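Local coordinates for protein PRD-containing transcription regulator (Lactobacillus casei, PDB 3NUF) that probably takes part in transcription regulation through a PRD, the helical regulatory domain found in antiterminators and activators of bacterial sugar-uptake genes, at residues 83-86 and 87-91; 106-109 and 110-114. All coordinates share one frame; numbering follows the deposited sequence.

How the contacts relate
Contact 1 (83-86 with 87-91) covers the N-cap and first turns of helix 84-97, and contact 2 (106-109 with 110-114) lies within helix 104-115. These two helices follow one another in the chain, contact 1 coming first, and their contact centres lie about 8 Å apart on the same side of the chain's centre. Glu113 of contact 2 joins them: its OE1 is 2.7 Å from Ser86 OG and probably hydrogen-bonded to it, and Ser83 OG reaches the same oxygen. Leu87 also packs on Ser109. The last two helices of this all-helical PRD are thus tied together by polar and apolar contacts.

Contact 1: residues 83-86 and 87-91; sequences SQKS and LDLAD
Ser83 and Leu87 open the first turn of helix 84-97 in this all-helical PRD, with Ser83 as its N-cap. The backbone pairs from residue i to i+4: Leu87 N gives a nearly straight bond to Ser83 O (3.1 Å), and Asp88 N, Leu89 N and Ala90 N follow on Gln84 O, Lys85 O and Ser86 O, all at 3.0 Å or less. At the cap itself, Ser83 OG turns back to accept from Ser86 N, a weak bond of 3.3 Å. Ser83 OG and Ser86 OG both bond Glu113 OE1 of helix 104-115.

A side-chain bond runs along the exposed face. Gln84 NE2 donates to Asp88 OD1 at 3.0 Å with an N-H...O angle of 166°. The acceptor lies close to the amide plane of Gln84, whereas the donor comes from above the Asp88 carboxylate; the two planes are 38° apart. Gln84 makes this reach by bending at chi2, which swings its amide along the helix. The Asp88 carboxylate is thereby held from one side by the glutamine amide, four residues back in the chain.

Lys85 and Leu89 run side by side in the same direction, and the aliphatic part of the lysine meets the leucine through CG and CD1, 4.2 Å apart. Beyond that the lysine chain is fully extended, carrying NZ to the carbonyl of Ala42, while Leu89 packs against Ala42 and Ile44. Leu87 turns instead to Tyr106 and Ser109 of helix 104-115. Its CG, set beside its own backbone N (chi1 -73°), makes a carbon-to-carbonyl-oxygen contact, 3.7 Å from Ser83 O.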
loop_
_atom_site.group_PDB
_atom_site.type_symbol
_atom_site.label_atom_id
_atom_site.label_comp_id
_atom_site.label_asym_id
_atom_site.label_seq_id
_atom_site.Cartn_x
_atom_site.Cartn_y
_atom_site.Cartn_z
ATOM N N SER A 83 -12.955 -7.239 -3.855
ATOM C CA SER A 83 -13.274 -6.726 -5.164
ATOM C C SER A 83 -12.074 -6.740 -6.085
ATOM O O SER A 83 -10.923 -6.516 -5.668
ATOM C CB SER A 83 -13.798 -5.305 -5.072
ATOM O OG SER A 83 -12.811 -4.309 -4.728
ATOM N N GLN A 84 -12.341 -6.939 -7.362
ATOM C CA GLN A 84 -11.284 -6.971 -8.337
ATOM C C GLN A 84 -10.501 -5.664 -8.360
ATOM O O GLN A 84 -9.284 -5.656 -8.576
ATOM C CB GLN A 84 -11.834 -7.300 -9.726
ATOM C CG GLN A 84 -10.751 -7.715 -10.674
ATOM C CD GLN A 84 -10.185 -9.014 -10.265
ATOM O OE1 GLN A 84 -10.932 -9.989 -10.124
ATOM N NE2 GLN A 84 -8.899 -9.068 -10.031
ATOM N N LYS A 85 -11.180 -4.541 -8.184
ATOM C CA LYS A 85 -10.557 -3.213 -8.230
ATOM C C LYS A 85 -9.494 -3.137 -7.136
ATOM O O LYS A 85 -8.351 -2.702 -7.392
ATOM C CB LYS A 85 -11.600 -2.142 -8.071
ATOM C CG LYS A 85 -11.052 -0.751 -8.073
ATOM C CD LYS A 85 -12.257 0.239 -8.062
ATOM C CE LYS A 85 -11.772 1.632 -8.031
ATOM N NZ LYS A 85 -12.932 2.558 -8.178
ATOM N N SER A 86 -9.808 -3.584 -5.935
ATOM C CA SER A 86 -8.827 -3.579 -4.845
ATOM C C SER A 86 -7.647 -4.484 -5.144
ATOM O O SER A 86 -6.517 -4.137 -4.827
ATOM C CB SER A 86 -9.449 -3.976 -3.561
ATOM O OG SER A 86 -10.339 -2.914 -3.110
ATOM N N LEU A 87 -7.921 -5.681 -5.629
ATOM C CA LEU A 87 -6.859 -6.653 -5.947
ATOM C C LEU A 87 -5.973 -6.111 -7.037
ATOM O O LEU A 87 -4.737 -6.250 -6.990
ATOM C CB LEU A 87 -7.457 -8.013 -6.294
ATOM C CG LEU A 87 -8.021 -8.801 -5.155
ATOM C CD1 LEU A 87 -9.001 -9.907 -5.721
ATOM C CD2 LEU A 87 -6.900 -9.400 -4.341
ATOM N N ASP A 88 -6.558 -5.488 -8.057
ATOM C CA ASP A 88 -5.771 -4.962 -9.186
ATOM C C ASP A 88 -4.896 -3.779 -8.728
ATOM O O ASP A 88 -3.740 -3.660 -9.150
ATOM C CB ASP A 88 -6.679 -4.500 -10.327
ATOM C CG ASP A 88 -7.371 -5.653 -11.060
ATOM O OD1 ASP A 88 -7.047 -6.844 -10.842
ATOM O OD2 ASP A 88 -8.276 -5.313 -11.889
ATOM N N LEU A 89 -5.436 -2.883 -7.907
ATOM C CA LEU A 89 -4.627 -1.782 -7.393
ATOM C C LEU A 89 -3.483 -2.347 -6.558
ATOM O O LEU A 89 -2.330 -1.881 -6.668
ATOM C CB LEU A 89 -5.484 -0.793 -6.595
ATOM C CG LEU A 89 -6.477 0.022 -7.380
ATOM C CD1 LEU A 89 -7.494 0.680 -6.460
ATOM C CD2 LEU A 89 -5.696 1.084 -8.169
ATOM N N ALA A 90 -3.767 -3.315 -5.688
ATOM C CA ALA A 90 -2.716 -3.918 -4.878
ATOM C C ALA A 90 -1.652 -4.568 -5.745
ATOM O O ALA A 90 -0.446 -4.413 -5.469
ATOM C CB ALA A 90 -3.306 -4.918 -3.913
ATOM N N ASP A 91 -2.063 -5.299 -6.789
ATOM C CA ASP A 91 -1.090 -5.900 -7.691
ATOM C C ASP A 91 -0.199 -4.834 -8.335
ATOM O O ASP A 91 1.012 -5.018 -8.441
ATOM C CB ASP A 91 -1.825 -6.700 -8.782
ATOM C CG ASP A 91 -0.885 -7.412 -9.705
ATOM O OD1 ASP A 91 -0.389 -8.455 -9.320
ATOM O OD2 ASP A 91 -0.640 -6.941 -10.809
#

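Contact 2: residues 106-109 and 110-114; sequences YVLS and IHFEA
Between Tyr106 and Ile110 the i to i+4 backbone pairing is stretched, O to N being 3.6 Å, and Ile110 N bonds instead to Val107 O (3.2 Å), as His111 N does to Leu108 O, both donors standing well above the carbonyl planes; by Glu113 N to Ser109 O (2.9 Å) the regular alpha-helical spacing is back.

Ser109 takes up the carbonyl that Ile110 leaves. With chi1 at 78° its OG sits between the backbone N and the carbonyl carbon, and from there the hydroxyl donates to Tyr106 O at 2.7 Å, in the carbonyl plane and on a lone pair. Serine hydroxyls commonly bond back to a carbonyl of the preceding helical turn in this way. Replacing this serine by an alanine removes the OG bond and is likely to leave Tyr106 O with the weak bond from Ser109 N as its main remaining one among those described here, and to open a small gap beside Leu87.

These residues belong to helix 104-115 of the PRD helical bundle, whose sides meet several other helices. On the buried side, Leu108 and Phe112 cross at a slant, Leu108 CG coming within 4.0 Å of Phe112 CE2. The phenyl ring continues to Val35 and Ala39 on helix 25-41, while Leu108 reaches Leu54 and Val93.

His111 faces helix 48-67, where its ring meets that of His57 with the planes about 20° apart. Its CG lies beside the backbone N (chi1 -66°), which lays the ring beside the preceding turn. Val107 O lies in the plane of the imidazole at its edge, 3.5 Å from His111 CD2.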
loop_
_atom_site.group_PDB
_atom_site.type_symbol
_atom_site.label_atom_id
_atom_site.label_comp_id
_atom_site.label_asym_id
_atom_site.label_seq_id
_atom_site.Cartn_x
_atom_site.Cartn_y
_atom_site.Cartn_z
ATOM N N TYR A 106 -2.487 -9.754 -1.712
ATOM C CA TYR A 106 -3.710 -10.096 -0.948
ATOM C C TYR A 106 -3.894 -9.274 0.296
ATOM O O TYR A 106 -4.914 -8.583 0.479
ATOM C CB TYR A 106 -3.751 -11.608 -0.703
ATOM C CG TYR A 106 -3.787 -12.440 -1.957
ATOM C CD1 TYR A 106 -4.840 -12.300 -2.841
ATOM C CD2 TYR A 106 -2.767 -13.344 -2.280
ATOM C CE1 TYR A 106 -4.857 -13.034 -3.991
ATOM C CE2 TYR A 106 -2.782 -14.064 -3.427
ATOM C CZ TYR A 106 -3.810 -13.907 -4.300
ATOM O OH TYR A 106 -3.836 -14.611 -5.483
ATOM N N VAL A 107 -2.910 -9.266 1.163
ATOM C CA VAL A 107 -3.034 -8.477 2.403
ATOM C C VAL A 107 -3.159 -6.988 2.048
ATOM O O VAL A 107 -3.963 -6.267 2.645
ATOM C CB VAL A 107 -1.899 -8.746 3.361
ATOM C CG1 VAL A 107 -1.807 -7.703 4.484
ATOM C CG2 VAL A 107 -2.075 -10.139 3.952
ATOM N N LEU A 108 -2.391 -6.511 1.065
ATOM C CA LEU A 108 -2.494 -5.095 0.671
ATOM C C LEU A 108 -3.882 -4.751 0.152
ATOM O O LEU A 108 -4.412 -3.673 0.457
ATOM C CB LEU A 108 -1.420 -4.730 -0.341
ATOM C CG LEU A 108 -1.493 -3.287 -0.875
ATOM C CD1 LEU A 108 -1.345 -2.250 0.231
ATOM C CD2 LEU A 108 -0.438 -3.066 -1.961
ATOM N N SER A 109 -4.543 -5.662 -0.552
ATOM C CA SER A 109 -5.879 -5.380 -1.076
ATOM C C SER A 109 -6.893 -5.017 -0.009
ATOM O O SER A 109 -7.813 -4.234 -0.292
ATOM C CB SER A 109 -6.356 -6.550 -1.948
ATOM O OG SER A 109 -6.816 -7.635 -1.185
ATOM N N ILE A 110 -6.729 -5.547 1.179
ATOM C CA ILE A 110 -7.689 -5.235 2.246
ATOM C C ILE A 110 -7.652 -3.766 2.633
ATOM O O ILE A 110 -8.686 -3.213 3.014
ATOM C CB ILE A 110 -7.416 -6.145 3.461
ATOM C CG1 ILE A 110 -7.493 -7.613 3.081
ATOM C CG2 ILE A 110 -8.367 -5.853 4.652
ATOM C CD1 ILE A 110 -8.731 -8.043 2.341
ATOM N N HIS A 111 -6.519 -3.108 2.531
ATOM C CA HIS A 111 -6.429 -1.693 2.818
ATOM C C HIS A 111 -7.280 -0.924 1.831
ATOM O O HIS A 111 -7.984 -0.015 2.197
ATOM C CB HIS A 111 -4.988 -1.257 2.783
ATOM C CG HIS A 111 -4.154 -1.847 3.856
ATOM N ND1 HIS A 111 -3.737 -1.133 4.951
ATOM C CD2 HIS A 111 -3.582 -3.073 3.965
ATOM C CE1 HIS A 111 -3.006 -1.918 5.725
ATOM N NE2 HIS A 111 -2.895 -3.105 5.161
ATOM N N PHE A 112 -7.193 -1.237 0.547
ATOM C CA PHE A 112 -8.007 -0.584 -0.467
ATOM C C PHE A 112 -9.479 -0.936 -0.248
ATOM O O PHE A 112 -10.347 -0.076 -0.444
ATOM C CB PHE A 112 -7.591 -1.017 -1.882
ATOM C CG PHE A 112 -6.274 -0.506 -2.321
ATOM C CD1 PHE A 112 -6.118 0.805 -2.686
ATOM C CD2 PHE A 112 -5.183 -1.331 -2.448
ATOM C CE1 PHE A 112 -4.880 1.296 -3.108
ATOM C CE2 PHE A 112 -3.944 -0.856 -2.858
ATOM C CZ PHE A 112 -3.756 0.437 -3.136
ATOM N N GLU A 113 -9.805 -2.173 0.104
ATOM C CA GLU A 113 -11.182 -2.586 0.316
ATOM C C GLU A 113 -11.789 -1.810 1.498
ATOM O O GLU A 113 -12.943 -1.324 1.405
ATOM C CB GLU A 113 -11.202 -4.101 0.525
ATOM C CG GLU A 113 -12.540 -4.806 0.278
ATOM C CD GLU A 113 -12.897 -4.980 -1.184
ATOM O OE1 GLU A 113 -12.396 -4.236 -2.063
ATOM O OE2 GLU A 113 -13.782 -5.832 -1.492
ATOM N N ALA A 114 -11.049 -1.697 2.592
ATOM C CA ALA A 114 -11.514 -0.943 3.762
ATOM C C ALA A 114 -11.719 0.538 3.425
ATOM O O ALA A 114 -12.698 1.162 3.913
ATOM C CB ALA A 114 -10.559 -1.135 4.915
#